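Local coordinates for protein dihydrofolate reductase (PDB 4M7U) that probably reduces 7,8-dihydrofolate to tetrahydrofolate with NADPH and is bound here to its NADP cofactor, at residues L10-A15 and D119-T124; N46-G51 and R66-L71; V70-P75 and V82-S87; W144-T149 and E165-N170. One frame throughout, in Å; residues are numbered along the deposited sequence.

Interaction 1 of 4, residues L10-A15 and D119-T124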
# COMPACT_ATOMS: atom_id res chain seq x y z
N LEU A 10 -9.59 3.02 5.23
CA LEU A 10 -8.58 2.65 4.25
C LEU A 10 -7.40 3.62 4.30
O LEU A 10 -7.57 4.83 4.22
CB LEU A 10 -9.18 2.59 2.84
CG LEU A 10 -9.96 1.32 2.47
CD1 LEU A 10 -11.38 1.41 2.95
CD2 LEU A 10 -9.92 1.11 0.97
N ALA A 11 -6.20 3.07 4.46
CA ALA A 11 -4.97 3.83 4.34
C ALA A 11 -4.23 3.25 3.15
O ALA A 11 -4.20 2.02 2.99
CB ALA A 11 -4.11 3.67 5.59
N ALA A 12 -3.66 4.10 2.31
CA ALA A 12 -2.73 3.61 1.30
C ALA A 12 -1.30 3.90 1.78
O ALA A 12 -1.00 5.01 2.25
CB ALA A 12 -2.99 4.26 -0.05
N ILE A 13 -0.43 2.89 1.69
CA ILE A 13 0.96 3.06 2.11
C ILE A 13 1.92 2.58 1.02
O ILE A 13 1.73 1.51 0.43
CB ILE A 13 1.26 2.32 3.43
CG1 ILE A 13 2.69 2.62 3.89
CG2 ILE A 13 1.12 0.83 3.24
CD1 ILE A 13 2.97 2.19 5.31
N TRP A 14 2.94 3.38 0.72
CA TRP A 14 3.90 2.96 -0.29
C TRP A 14 5.18 3.75 -0.16
O TRP A 14 5.22 4.80 0.50
CB TRP A 14 3.32 3.09 -1.71
CG TRP A 14 3.25 4.48 -2.26
CD1 TRP A 14 4.14 5.08 -3.12
CD2 TRP A 14 2.23 5.46 -1.99
NE1 TRP A 14 3.74 6.37 -3.39
CE2 TRP A 14 2.58 6.63 -2.71
CE3 TRP A 14 1.06 5.46 -1.22
CZ2 TRP A 14 1.78 7.78 -2.68
CZ3 TRP A 14 0.28 6.60 -1.18
CH2 TRP A 14 0.64 7.76 -1.91
N ALA A 15 6.24 3.21 -0.77
CA ALA A 15 7.48 3.94 -0.96
C ALA A 15 7.68 4.12 -2.45
O ALA A 15 7.38 3.22 -3.24
CB ALA A 15 8.65 3.18 -0.36
N ASP A 119 -8.72 7.29 3.28
CA ASP A 119 -8.80 8.46 4.15
C ASP A 119 -7.44 9.01 4.54
O ASP A 119 -7.35 10.10 5.10
CB ASP A 119 -9.56 8.12 5.42
CG ASP A 119 -11.05 8.07 5.17
OD1 ASP A 119 -11.55 8.93 4.41
OD2 ASP A 119 -11.70 7.16 5.72
N VAL A 120 -6.38 8.26 4.25
CA VAL A 120 -5.04 8.74 4.55
C VAL A 120 -4.06 8.08 3.60
O VAL A 120 -4.29 6.94 3.18
CB VAL A 120 -4.65 8.44 6.03
CG1 VAL A 120 -4.92 7.01 6.36
CG2 VAL A 120 -3.17 8.76 6.30
N LEU A 121 -3.01 8.82 3.22
CA LEU A 121 -1.89 8.30 2.43
C LEU A 121 -0.61 8.37 3.27
O LEU A 121 -0.25 9.43 3.80
CB LEU A 121 -1.70 9.13 1.16
CG LEU A 121 -2.94 9.35 0.29
CD1 LEU A 121 -2.60 10.23 -0.90
CD2 LEU A 121 -3.52 8.00 -0.20
N TYR A 122 0.07 7.24 3.39
CA TYR A 122 1.40 7.20 3.97
C TYR A 122 2.42 6.95 2.87
O TYR A 122 2.48 5.85 2.31
CB TYR A 122 1.49 6.07 4.99
CG TYR A 122 0.58 6.24 6.18
CD1 TYR A 122 -0.45 5.34 6.42
CD2 TYR A 122 0.76 7.29 7.07
CE1 TYR A 122 -1.28 5.48 7.52
CE2 TYR A 122 -0.08 7.45 8.18
CZ TYR A 122 -1.09 6.54 8.39
OH TYR A 122 -1.92 6.68 9.48
N ARG A 123 3.21 7.97 2.55
CA ARG A 123 4.19 7.85 1.47
C ARG A 123 5.61 8.04 1.96
O ARG A 123 5.92 9.03 2.65
CB ARG A 123 3.91 8.88 0.36
CG ARG A 123 4.92 8.80 -0.79
CD ARG A 123 4.53 9.74 -1.94
NE ARG A 123 4.92 11.12 -1.68
CZ ARG A 123 5.04 12.05 -2.62
NH1 ARG A 123 4.79 11.74 -3.89
NH2 ARG A 123 5.43 13.27 -2.29
N THR A 124 6.48 7.10 1.60
CA THR A 124 7.91 7.26 1.85
C THR A 124 8.55 7.76 0.56
O THR A 124 8.65 7.02 -0.42
CB THR A 124 8.58 5.95 2.25
OG1 THR A 124 8.00 5.47 3.47
CG2 THR A 124 10.10 6.16 2.44
O HOH W 1 -11.29 5.07 4.28
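Arg123 lays its aliphatic chain across the indole of Trp14, and the two side chains cross at a slant. From CB outward, CB, CG and CD of the arginine meet the ring in turn. CB stands over the six-membered ring, 4.1 Å from its centroid, in a CH-pi contact. CG, anti to the backbone N (chi1 179°), lies over the same face but nearer the rim, about equally close to Trp14 CE2 and NE1. CD comes closest, 3.5 Å from Trp14 CZ2. Beyond it the chain bends at chi3 (80°), and the guanidinium plane is turned 72° from the indole, with NH2 in a salt bridge to Glu165.

The two strands, 9-17 and 120-126, are parallel neighbours in the central sheet of the dihydrofolate reductase fold, and Trp14 and the NADP-binding Ala15 belong to the cofactor pocket. Their ladder includes Tyr122 N to Ala12 O at 2.7 Å. Leu121 CB adds to the face carrying Trp14 and Arg123, touching Trp14 CZ3 at 4.0 Å. On the face of Ala11, Ile13 and Tyr122, Ala11 CB meets Val120 CG1 at 3.5 Å, while Ile13 CG1 packs on Tyr122 CB. One water joins Leu10 N to Asp119 OD2.

Interaction 2 of 4, residues N46-G51 and R66-L71. With NAP (NADP nicotinamide-adenine-dinucleotide phosphate), chain B.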
# COMPACT_ATOMS: atom_id res chain seq x y z
N ASN A 46 -3.33 -5.60 11.22
CA ASN A 46 -4.36 -5.04 10.34
C ASN A 46 -4.61 -5.92 9.11
O ASN A 46 -4.23 -7.09 9.08
CB ASN A 46 -4.00 -3.61 9.91
CG ASN A 46 -4.17 -2.61 11.04
OD1 ASN A 46 -5.22 -2.55 11.68
ND2 ASN A 46 -3.12 -1.83 11.30
N THR A 47 -5.25 -5.34 8.10
CA THR A 47 -5.41 -6.02 6.82
C THR A 47 -4.59 -5.33 5.74
O THR A 47 -4.53 -4.10 5.68
CB THR A 47 -6.90 -6.13 6.42
OG1 THR A 47 -7.59 -6.89 7.41
CG2 THR A 47 -7.03 -6.83 5.07
N LEU A 48 -3.92 -6.12 4.91
CA LEU A 48 -3.13 -5.59 3.81
C LEU A 48 -3.73 -6.06 2.48
O LEU A 48 -3.94 -7.27 2.28
CB LEU A 48 -1.68 -6.07 3.95
CG LEU A 48 -0.75 -5.64 2.81
CD1 LEU A 48 -0.54 -4.12 2.84
CD2 LEU A 48 0.58 -6.39 2.88
N VAL A 49 -4.02 -5.12 1.58
CA VAL A 49 -4.62 -5.44 0.27
C VAL A 49 -3.57 -5.31 -0.83
O VAL A 49 -2.95 -4.26 -0.97
CB VAL A 49 -5.80 -4.50 -0.08
CG1 VAL A 49 -6.40 -4.86 -1.45
CG2 VAL A 49 -6.87 -4.57 1.00
N LEU A 50 -3.38 -6.38 -1.61
CA LEU A 50 -2.38 -6.39 -2.68
C LEU A 50 -2.97 -6.89 -4.01
O LEU A 50 -3.67 -7.91 -4.04
CB LEU A 50 -1.20 -7.30 -2.29
CG LEU A 50 -0.39 -6.98 -1.04
CD1 LEU A 50 0.65 -8.08 -0.80
CD2 LEU A 50 0.29 -5.64 -1.22
N GLY A 51 -2.68 -6.18 -5.11
CA GLY A 51 -3.03 -6.69 -6.42
C GLY A 51 -2.25 -7.97 -6.68
O GLY A 51 -1.21 -8.20 -6.04
N ARG A 66 -0.83 -10.52 10.24
CA ARG A 66 -1.75 -9.63 9.52
C ARG A 66 -2.67 -10.51 8.68
O ARG A 66 -2.31 -11.64 8.35
CB ARG A 66 -1.00 -8.75 8.52
CG ARG A 66 0.10 -7.95 9.09
CD ARG A 66 1.27 -7.91 8.15
NE ARG A 66 2.31 -7.06 8.74
CZ ARG A 66 3.20 -7.48 9.63
NH1 ARG A 66 3.21 -8.75 10.02
NH2 ARG A 66 4.09 -6.63 10.12
N THR A 67 -3.81 -9.97 8.28
CA THR A 67 -4.60 -10.61 7.23
C THR A 67 -4.22 -9.94 5.91
O THR A 67 -4.27 -8.72 5.81
CB THR A 67 -6.11 -10.43 7.47
OG1 THR A 67 -6.50 -11.10 8.68
CG2 THR A 67 -6.92 -11.02 6.31
N THR A 68 -3.82 -10.74 4.92
CA THR A 68 -3.59 -10.22 3.58
C THR A 68 -4.74 -10.59 2.64
O THR A 68 -5.19 -11.74 2.63
CB THR A 68 -2.28 -10.75 2.99
OG1 THR A 68 -1.18 -10.37 3.83
CG2 THR A 68 -2.05 -10.19 1.57
N ILE A 69 -5.23 -9.62 1.87
CA ILE A 69 -6.18 -9.91 0.78
C ILE A 69 -5.50 -9.75 -0.59
O ILE A 69 -4.89 -8.71 -0.87
CB ILE A 69 -7.42 -8.99 0.84
CG1 ILE A 69 -8.20 -9.18 2.15
CG2 ILE A 69 -8.33 -9.25 -0.35
CD1 ILE A 69 -9.19 -8.04 2.44
N VAL A 70 -5.59 -10.77 -1.45
CA VAL A 70 -5.08 -10.63 -2.83
C VAL A 70 -6.23 -10.40 -3.81
O VAL A 70 -7.24 -11.11 -3.79
CB VAL A 70 -4.23 -11.83 -3.27
CG1 VAL A 70 -3.78 -11.66 -4.69
CG2 VAL A 70 -3.00 -11.95 -2.36
N LEU A 71 -6.08 -9.37 -4.65
CA LEU A 71 -7.15 -8.97 -5.56
C LEU A 71 -6.85 -9.53 -6.95
O LEU A 71 -5.73 -9.37 -7.46
CB LEU A 71 -7.23 -7.43 -5.60
CG LEU A 71 -8.43 -6.70 -6.20
CD1 LEU A 71 -9.73 -7.24 -5.64
CD2 LEU A 71 -8.30 -5.21 -5.88
PA NAP B . -0.86 -4.75 -9.27
O1A NAP B . -1.74 -3.48 -9.02
O2A NAP B . -0.09 -5.16 -8.03
O5B NAP B . -1.78 -5.95 -9.66
C5B NAP B . -2.62 -5.87 -10.77
C4B NAP B . -3.59 -7.01 -10.79
O4B NAP B . -4.47 -7.12 -9.59
C3B NAP B . -4.46 -7.28 -12.00
O3B NAP B . -3.91 -7.66 -13.20
C2B NAP B . -5.54 -8.11 -11.42
O2B NAP B . -5.35 -9.48 -11.29
C1B NAP B . -5.82 -7.26 -10.20
N9A NAP B . -6.85 -6.34 -9.85
C8A NAP B . -6.67 -5.03 -9.68
N7A NAP B . -7.96 -4.44 -9.51
C5A NAP B . -8.91 -5.46 -9.62
C6A NAP B . -10.31 -5.43 -9.54
N6A NAP B . -10.99 -4.18 -9.31
N1A NAP B . -10.98 -6.57 -9.68
C2A NAP B . -10.33 -7.76 -9.90
N3A NAP B . -8.94 -7.79 -9.98
C4A NAP B . -8.27 -6.63 -9.84
O3 NAP B . 0.13 -4.54 -10.49
PN NAP B . 0.68 -3.15 -11.01
O1N NAP B . -0.47 -2.34 -11.68
O2N NAP B . 1.30 -2.32 -9.91
O5D NAP B . 1.83 -3.53 -12.03
C5D NAP B . 2.49 -4.75 -11.82
C4D NAP B . 3.07 -5.47 -13.02
O4D NAP B . 2.86 -4.91 -14.38
C3D NAP B . 4.49 -6.03 -12.99
O3D NAP B . 4.68 -7.34 -12.99
C2D NAP B . 5.23 -5.25 -14.04
O2D NAP B . 6.40 -5.73 -14.59
C1D NAP B . 4.18 -4.68 -14.97
N1N NAP B . 4.37 -3.59 -15.90
C2N NAP B . 5.28 -3.55 -17.02
C3N NAP B . 5.27 -2.35 -17.99
C7N NAP B . 5.66 -2.64 -19.39
O7N NAP B . 5.30 -3.69 -19.90
N7N NAP B . 6.75 -1.92 -19.97
C4N NAP B . 4.56 -1.03 -17.60
C5N NAP B . 3.84 -1.09 -16.22
C6N NAP B . 3.90 -2.34 -15.33
P2B NAP B . -5.72 -10.38 -12.52
O1X NAP B . -4.86 -9.97 -13.75
O2X NAP B . -5.38 -11.86 -12.14
O3X NAP B . -7.19 -10.20 -12.83
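Thr47 and Thr67 stand side by side and point the same way, with Thr47 OG1 3.8 Å from Thr67 CB; that hydroxyl is hydrogen-bonded to Tyr94. The methyl of Thr47 leans instead toward Ile69, whose side chain runs aslant to it. Thr47 CG2 lies anti to its backbone N, where it meets Ile69 CD1 at 3.6 Å. Val49 CG2 approaches the same CD1 more distantly, at 4.4 Å. On the other face, Leu50 and Thr68 also meet at a slant, with only a loose methyl contact between Leu50 CD1 and Thr68 CG2.

Five backbone hydrogen bonds keep the parallel strands in step, from Thr67 N to Asn46 O through to Leu71 N to Leu50 O at 2.9 Å. At this last end the pair reaches the cofactor. Leu71 CG packs 3.6 Å from C4A of the NADP adenine, and Gly51 CA lies 3.5 Å from the ribose O4B.

The strands belong to a beta-alpha-beta unit with helix 52-57, for which Gly51 is the N-cap. Strand 101-104 flanks strand 47-51, strand 83-85 flanks strand 67-71, and helix 88-97 packs against Thr67, Ile69 and Leu71.

Interaction 3 of 4, residues V70-P75 and V82-S87. With NAP (NADP nicotinamide-adenine-dinucleotide phosphate), chain B.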
# COMPACT_ATOMS: atom_id res chain seq x y z
N VAL A 70 -5.59 -10.77 -1.45
CA VAL A 70 -5.08 -10.63 -2.83
C VAL A 70 -6.23 -10.40 -3.81
O VAL A 70 -7.24 -11.11 -3.79
CB VAL A 70 -4.23 -11.83 -3.27
CG1 VAL A 70 -3.78 -11.66 -4.69
CG2 VAL A 70 -3.00 -11.95 -2.36
N LEU A 71 -6.08 -9.37 -4.65
CA LEU A 71 -7.15 -8.97 -5.56
C LEU A 71 -6.85 -9.53 -6.95
O LEU A 71 -5.73 -9.37 -7.46
CB LEU A 71 -7.23 -7.43 -5.60
CG LEU A 71 -8.43 -6.70 -6.20
CD1 LEU A 71 -9.73 -7.24 -5.64
CD2 LEU A 71 -8.30 -5.21 -5.88
N THR A 72 -7.82 -10.23 -7.55
CA THR A 72 -7.64 -10.84 -8.87
C THR A 72 -8.99 -11.11 -9.50
O THR A 72 -9.95 -11.37 -8.79
CB THR A 72 -6.81 -12.17 -8.79
OG1 THR A 72 -6.66 -12.75 -10.10
CG2 THR A 72 -7.49 -13.17 -7.87
N SER A 73 -9.08 -11.02 -10.83
CA SER A 73 -10.33 -11.31 -11.52
C SER A 73 -10.52 -12.82 -11.72
O SER A 73 -11.62 -13.28 -12.02
CB SER A 73 -10.39 -10.58 -12.86
OG SER A 73 -9.38 -11.04 -13.74
N ASN A 74 -9.44 -13.58 -11.54
CA ASN A 74 -9.46 -15.04 -11.67
C ASN A 74 -10.23 -15.74 -10.53
O ASN A 74 -9.79 -15.74 -9.37
CB ASN A 74 -8.00 -15.52 -11.73
CG ASN A 74 -7.86 -17.03 -11.87
OD1 ASN A 74 -8.85 -17.78 -11.91
ND2 ASN A 74 -6.62 -17.50 -11.96
N PRO A 75 -11.38 -16.36 -10.87
CA PRO A 75 -12.27 -16.95 -9.85
C PRO A 75 -11.61 -18.10 -9.11
O PRO A 75 -12.04 -18.46 -8.01
CB PRO A 75 -13.43 -17.53 -10.67
CG PRO A 75 -13.26 -16.99 -12.05
CD PRO A 75 -11.82 -16.67 -12.23
N VAL A 82 -3.78 -16.42 2.36
CA VAL A 82 -4.39 -15.13 2.06
C VAL A 82 -5.86 -15.29 1.68
O VAL A 82 -6.28 -16.34 1.21
CB VAL A 82 -3.64 -14.37 0.93
CG1 VAL A 82 -2.15 -14.23 1.26
CG2 VAL A 82 -3.81 -15.10 -0.38
N LEU A 83 -6.64 -14.25 1.91
CA LEU A 83 -7.97 -14.18 1.36
C LEU A 83 -7.78 -13.75 -0.09
O LEU A 83 -6.83 -13.03 -0.41
CB LEU A 83 -8.81 -13.14 2.11
CG LEU A 83 -8.97 -13.38 3.61
CD1 LEU A 83 -9.84 -12.32 4.28
CD2 LEU A 83 -9.58 -14.74 3.81
N VAL A 84 -8.67 -14.19 -0.97
CA VAL A 84 -8.64 -13.79 -2.36
C VAL A 84 -9.96 -13.14 -2.66
O VAL A 84 -11.00 -13.69 -2.32
CB VAL A 84 -8.49 -15.00 -3.29
CG1 VAL A 84 -8.54 -14.55 -4.73
CG2 VAL A 84 -7.18 -15.73 -3.02
N MET A 85 -9.94 -11.95 -3.25
CA MET A 85 -11.19 -11.28 -3.60
C MET A 85 -11.14 -10.81 -5.04
O MET A 85 -10.07 -10.80 -5.66
CB MET A 85 -11.49 -10.11 -2.63
CG MET A 85 -11.81 -10.56 -1.21
SD MET A 85 -12.22 -9.21 -0.07
CE MET A 85 -12.11 -10.10 1.51
N HIS A 86 -12.29 -10.41 -5.59
CA HIS A 86 -12.38 -10.26 -7.04
C HIS A 86 -12.95 -8.94 -7.54
O HIS A 86 -13.28 -8.81 -8.72
CB HIS A 86 -13.19 -11.42 -7.63
CG HIS A 86 -12.72 -12.77 -7.19
ND1 HIS A 86 -11.66 -13.41 -7.77
CD2 HIS A 86 -13.18 -13.59 -6.21
CE1 HIS A 86 -11.47 -14.58 -7.18
NE2 HIS A 86 -12.38 -14.71 -6.23
N SER A 87 -13.08 -7.96 -6.65
CA SER A 87 -13.58 -6.66 -7.06
C SER A 87 -13.34 -5.62 -5.98
O SER A 87 -13.17 -5.96 -4.80
CB SER A 87 -15.07 -6.72 -7.38
OG SER A 87 -15.82 -6.94 -6.20
PA NAP B . -0.86 -4.75 -9.27
O1A NAP B . -1.74 -3.48 -9.02
O2A NAP B . -0.09 -5.16 -8.03
O5B NAP B . -1.78 -5.95 -9.66
C5B NAP B . -2.62 -5.87 -10.77
C4B NAP B . -3.59 -7.01 -10.79
O4B NAP B . -4.47 -7.12 -9.59
C3B NAP B . -4.46 -7.28 -12.00
O3B NAP B . -3.91 -7.66 -13.20
C2B NAP B . -5.54 -8.11 -11.42
O2B NAP B . -5.35 -9.48 -11.29
C1B NAP B . -5.82 -7.26 -10.20
N9A NAP B . -6.85 -6.34 -9.85
C8A NAP B . -6.67 -5.03 -9.68
N7A NAP B . -7.96 -4.44 -9.51
C5A NAP B . -8.91 -5.46 -9.62
C6A NAP B . -10.31 -5.43 -9.54
N6A NAP B . -10.99 -4.18 -9.31
N1A NAP B . -10.98 -6.57 -9.68
C2A NAP B . -10.33 -7.76 -9.90
N3A NAP B . -8.94 -7.79 -9.98
C4A NAP B . -8.27 -6.63 -9.84
O3 NAP B . 0.13 -4.54 -10.49
PN NAP B . 0.68 -3.15 -11.01
O1N NAP B . -0.47 -2.34 -11.68
O2N NAP B . 1.30 -2.32 -9.91
O5D NAP B . 1.83 -3.53 -12.03
C5D NAP B . 2.49 -4.75 -11.82
C4D NAP B . 3.07 -5.47 -13.02
O4D NAP B . 2.86 -4.91 -14.38
C3D NAP B . 4.49 -6.03 -12.99
O3D NAP B . 4.68 -7.34 -12.99
C2D NAP B . 5.23 -5.25 -14.04
O2D NAP B . 6.40 -5.73 -14.59
C1D NAP B . 4.18 -4.68 -14.97
N1N NAP B . 4.37 -3.59 -15.90
C2N NAP B . 5.28 -3.55 -17.02
C3N NAP B . 5.27 -2.35 -17.99
C7N NAP B . 5.66 -2.64 -19.39
O7N NAP B . 5.30 -3.69 -19.90
N7N NAP B . 6.75 -1.92 -19.97
C4N NAP B . 4.56 -1.03 -17.60
C5N NAP B . 3.84 -1.09 -16.22
C6N NAP B . 3.90 -2.34 -15.33
P2B NAP B . -5.72 -10.38 -12.52
O1X NAP B . -4.86 -9.97 -13.75
O2X NAP B . -5.38 -11.86 -12.14
O3X NAP B . -7.19 -10.20 -12.83
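Thr72 and His86 meet where two parallel strands of the central sheet, 67-71 and 83-85, run out into the loops that form part of the NADP pocket. The imidazole ND1 donates to Thr72 O over 2.9 Å, but the bond is bent (134° at the hydrogen) and the oxygen lies 27° out of the ring plane. Next along the ring, CE1 comes within 3.0 Å of Asn74 O, and Pro75 CA approaches the same carbon. The edge of the ring thus meets two carbonyl oxygens of 72-75, one by a hydrogen bond and one as a close approach of CE1. Thr72 CG2 meets Val84 CG1 at 3.6 Å, the two side chains crossing at a slant, and Val70 CG2 packs on Val82 CG2.

Behind these contacts the backbone ladder sets the register. Met85 N donates to Val70 O, and Thr72 N to Met85 O at 3.0 Å. Thr72 OG1 lies anti to its backbone N (chi1 180°) and accepts from Asn74 N, making an ST turn, while itself donating to the cofactor. Leu71 CD1 touches Ser87 N, and Ser87 begins helix 88-97 as its N-cap, its hydroxyl bonded to Glu90 N. Arg52 touches Thr72 from helix 52-57 and is also hydrogen-bonded to the cofactor.

The 2'-phosphate, the group that distinguishes NADP from NAD, is gripped by three bonds from this turn. Thr72 OG1 donates to O2X at 2.6 Å. O3X receives both Ser73 N and Ser73 OG, the hydroxyl at 2.5 Å.

Interaction 4 of 4, residues W144-T149 and E165-N170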
# COMPACT_ATOMS: atom_id res chain seq x y z
N TRP A 144 -6.23 16.01 -1.52
CA TRP A 144 -5.27 15.63 -0.48
C TRP A 144 -4.40 16.82 -0.08
O TRP A 144 -4.06 17.66 -0.93
CB TRP A 144 -4.37 14.48 -0.98
CG TRP A 144 -5.12 13.17 -1.19
CD1 TRP A 144 -5.55 12.63 -2.37
CD2 TRP A 144 -5.52 12.25 -0.16
NE1 TRP A 144 -6.18 11.42 -2.14
CE2 TRP A 144 -6.18 11.17 -0.79
CE3 TRP A 144 -5.37 12.24 1.24
CZ2 TRP A 144 -6.70 10.09 -0.07
CZ3 TRP A 144 -5.88 11.17 1.95
CH2 TRP A 144 -6.55 10.11 1.29
N GLU A 145 -4.02 16.88 1.19
CA GLU A 145 -2.98 17.81 1.65
C GLU A 145 -2.03 17.14 2.65
O GLU A 145 -2.44 16.24 3.40
CB GLU A 145 -3.60 19.08 2.26
CG GLU A 145 -4.14 18.86 3.66
CD GLU A 145 -5.03 20.00 4.13
OE1 GLU A 145 -4.89 21.13 3.63
OE2 GLU A 145 -5.88 19.74 5.02
N LYS A 146 -0.77 17.56 2.65
CA LYS A 146 0.24 16.94 3.50
C LYS A 146 0.12 17.48 4.91
O LYS A 146 0.23 18.68 5.14
CB LYS A 146 1.64 17.20 2.95
CG LYS A 146 2.74 16.41 3.69
CD LYS A 146 4.05 16.32 2.88
CE LYS A 146 4.69 17.69 2.69
NZ LYS A 146 5.96 17.61 1.91
N VAL A 147 -0.12 16.59 5.87
CA VAL A 147 -0.32 17.03 7.25
C VAL A 147 0.88 16.73 8.14
O VAL A 147 1.01 17.28 9.24
CB VAL A 147 -1.62 16.45 7.86
CG1 VAL A 147 -2.80 16.80 6.97
CG2 VAL A 147 -1.53 14.93 8.02
N ALA A 148 1.78 15.89 7.66
CA ALA A 148 2.98 15.57 8.41
C ALA A 148 4.13 15.16 7.49
O ALA A 148 3.91 14.64 6.38
CB ALA A 148 2.70 14.47 9.44
N THR A 149 5.35 15.42 7.95
CA THR A 149 6.54 14.98 7.24
C THR A 149 7.68 14.86 8.24
O THR A 149 7.84 15.71 9.12
CB THR A 149 6.91 15.94 6.06
OG1 THR A 149 7.95 15.35 5.27
CG2 THR A 149 7.33 17.33 6.55
N GLU A 165 5.98 10.81 4.67
CA GLU A 165 4.93 11.80 4.57
C GLU A 165 3.54 11.24 4.89
O GLU A 165 3.25 10.08 4.59
CB GLU A 165 4.91 12.40 3.15
CG GLU A 165 6.25 12.94 2.68
CD GLU A 165 6.19 13.45 1.26
OE1 GLU A 165 5.27 13.03 0.51
OE2 GLU A 165 7.05 14.29 0.88
N THR A 166 2.68 12.08 5.46
CA THR A 166 1.29 11.72 5.70
C THR A 166 0.36 12.72 5.01
O THR A 166 0.53 13.93 5.16
CB THR A 166 0.98 11.71 7.21
OG1 THR A 166 1.94 10.88 7.88
CG2 THR A 166 -0.44 11.19 7.48
N TYR A 167 -0.62 12.21 4.26
CA TYR A 167 -1.64 13.06 3.63
C TYR A 167 -3.04 12.74 4.18
O TYR A 167 -3.35 11.58 4.47
CB TYR A 167 -1.63 12.90 2.10
CG TYR A 167 -0.32 13.31 1.44
CD1 TYR A 167 0.79 12.49 1.50
CD2 TYR A 167 -0.21 14.52 0.77
CE1 TYR A 167 1.98 12.86 0.90
CE2 TYR A 167 0.98 14.90 0.17
CZ TYR A 167 2.06 14.06 0.24
OH TYR A 167 3.25 14.42 -0.35
N HIS A 168 -3.86 13.77 4.36
CA HIS A 168 -5.25 13.60 4.81
C HIS A 168 -6.13 14.30 3.78
O HIS A 168 -5.63 15.11 2.99
CB HIS A 168 -5.49 14.25 6.18
CG HIS A 168 -4.93 13.51 7.36
ND1 HIS A 168 -4.97 14.00 8.64
CD2 HIS A 168 -4.31 12.29 7.44
CE1 HIS A 168 -4.40 13.14 9.46
NE2 HIS A 168 -4.00 12.10 8.77
N ARG A 169 -7.42 14.01 3.78
CA ARG A 169 -8.33 14.65 2.82
C ARG A 169 -8.65 16.09 3.21
O ARG A 169 -8.75 16.41 4.39
CB ARG A 169 -9.62 13.83 2.65
CG ARG A 169 -9.41 12.64 1.72
CD ARG A 169 -10.67 11.85 1.44
NE ARG A 169 -10.37 10.84 0.42
CZ ARG A 169 -10.56 11.02 -0.88
NH1 ARG A 169 -11.08 12.16 -1.33
NH2 ARG A 169 -10.25 10.04 -1.72
N ASN A 170 -8.79 16.97 2.21
CA ASN A 170 -9.24 18.34 2.46
C ASN A 170 -10.73 18.54 2.20
O ASN A 170 -11.55 17.62 2.33
CB ASN A 170 -8.41 19.36 1.66
CG ASN A 170 -8.53 19.16 0.15
OD1 ASN A 170 -9.55 18.69 -0.36
ND2 ASN A 170 -7.47 19.52 -0.58
O HOH W 2 -6.67 17.68 6.37
O HOH W 3 8.17 15.83 2.82
O HOH W 4 5.61 16.44 -0.79
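Strands 144-149 and 165-169 pair as the antiparallel arms of a hairpin, strongly twisted with 138° between their short axes, and interrupted by a classic beta bulge at which Val147 and Ala148 both face Thr166. Val147 N donates to Thr166 O at 2.8 Å, while Ala148 N makes only a weak bond to the same oxygen. The bulge brings the valine beside His168, where Val147 CG2 sits over the centre of the imidazole, 3.6 Å from its centroid. The two side chains cross at about a right angle.

At the other end, Arg169 CG lies over one face of the Trp144 indole, 3.9 Å from the centroid of its six-membered ring. The guanidinium plane is turned 51° from the indole, and NE goes on to bond Cys118 O. On the opposite face of the sheet from His168, Lys146 CG, anti to its backbone N (chi1 -172°), lies above one face of the Tyr167 ring toward its rim. Lys146 CD passes on toward the phenol oxygen, and the tyrosine hydroxyl donates to Glu165 OE1 at 2.6 Å, from above the carboxylate plane.

Lys146 NZ forms a long salt bridge to Glu165 OE2 at 3.6 Å, with two waters bridging the same two atoms. As Glu165 OE1 also pairs with Arg123, two positive groups, one of them at long range, and a hydroxyl approach this carboxylate, an arrangement that would probably stabilise its negative charge.

In the fold
All four interactions lie in one mixed sheet. In its order across the sheet, interaction 3 joins strand 83-85 to 67-71, interaction 2 joins 67-71 to 47-51, strand 101-104 follows, interaction 1 joins 9-17 to 120-126, and interaction 4 closes the far edge. Interactions 2 and 3 share Val70 and Leu71, with centres about 10 Å apart. Interactions 1 and 4, also about 10 Å between centres, meet through strands 120-126 and 162-169. Interactions 3 and 4 are about 30 Å apart, between centres. Along the chain, interaction 1 encloses 2 and 3, while 4 follows it. Interactions 2 and 3, which touch NADP, lie on the opposite side of the chain's centre from the C-terminal hairpin of interaction 4.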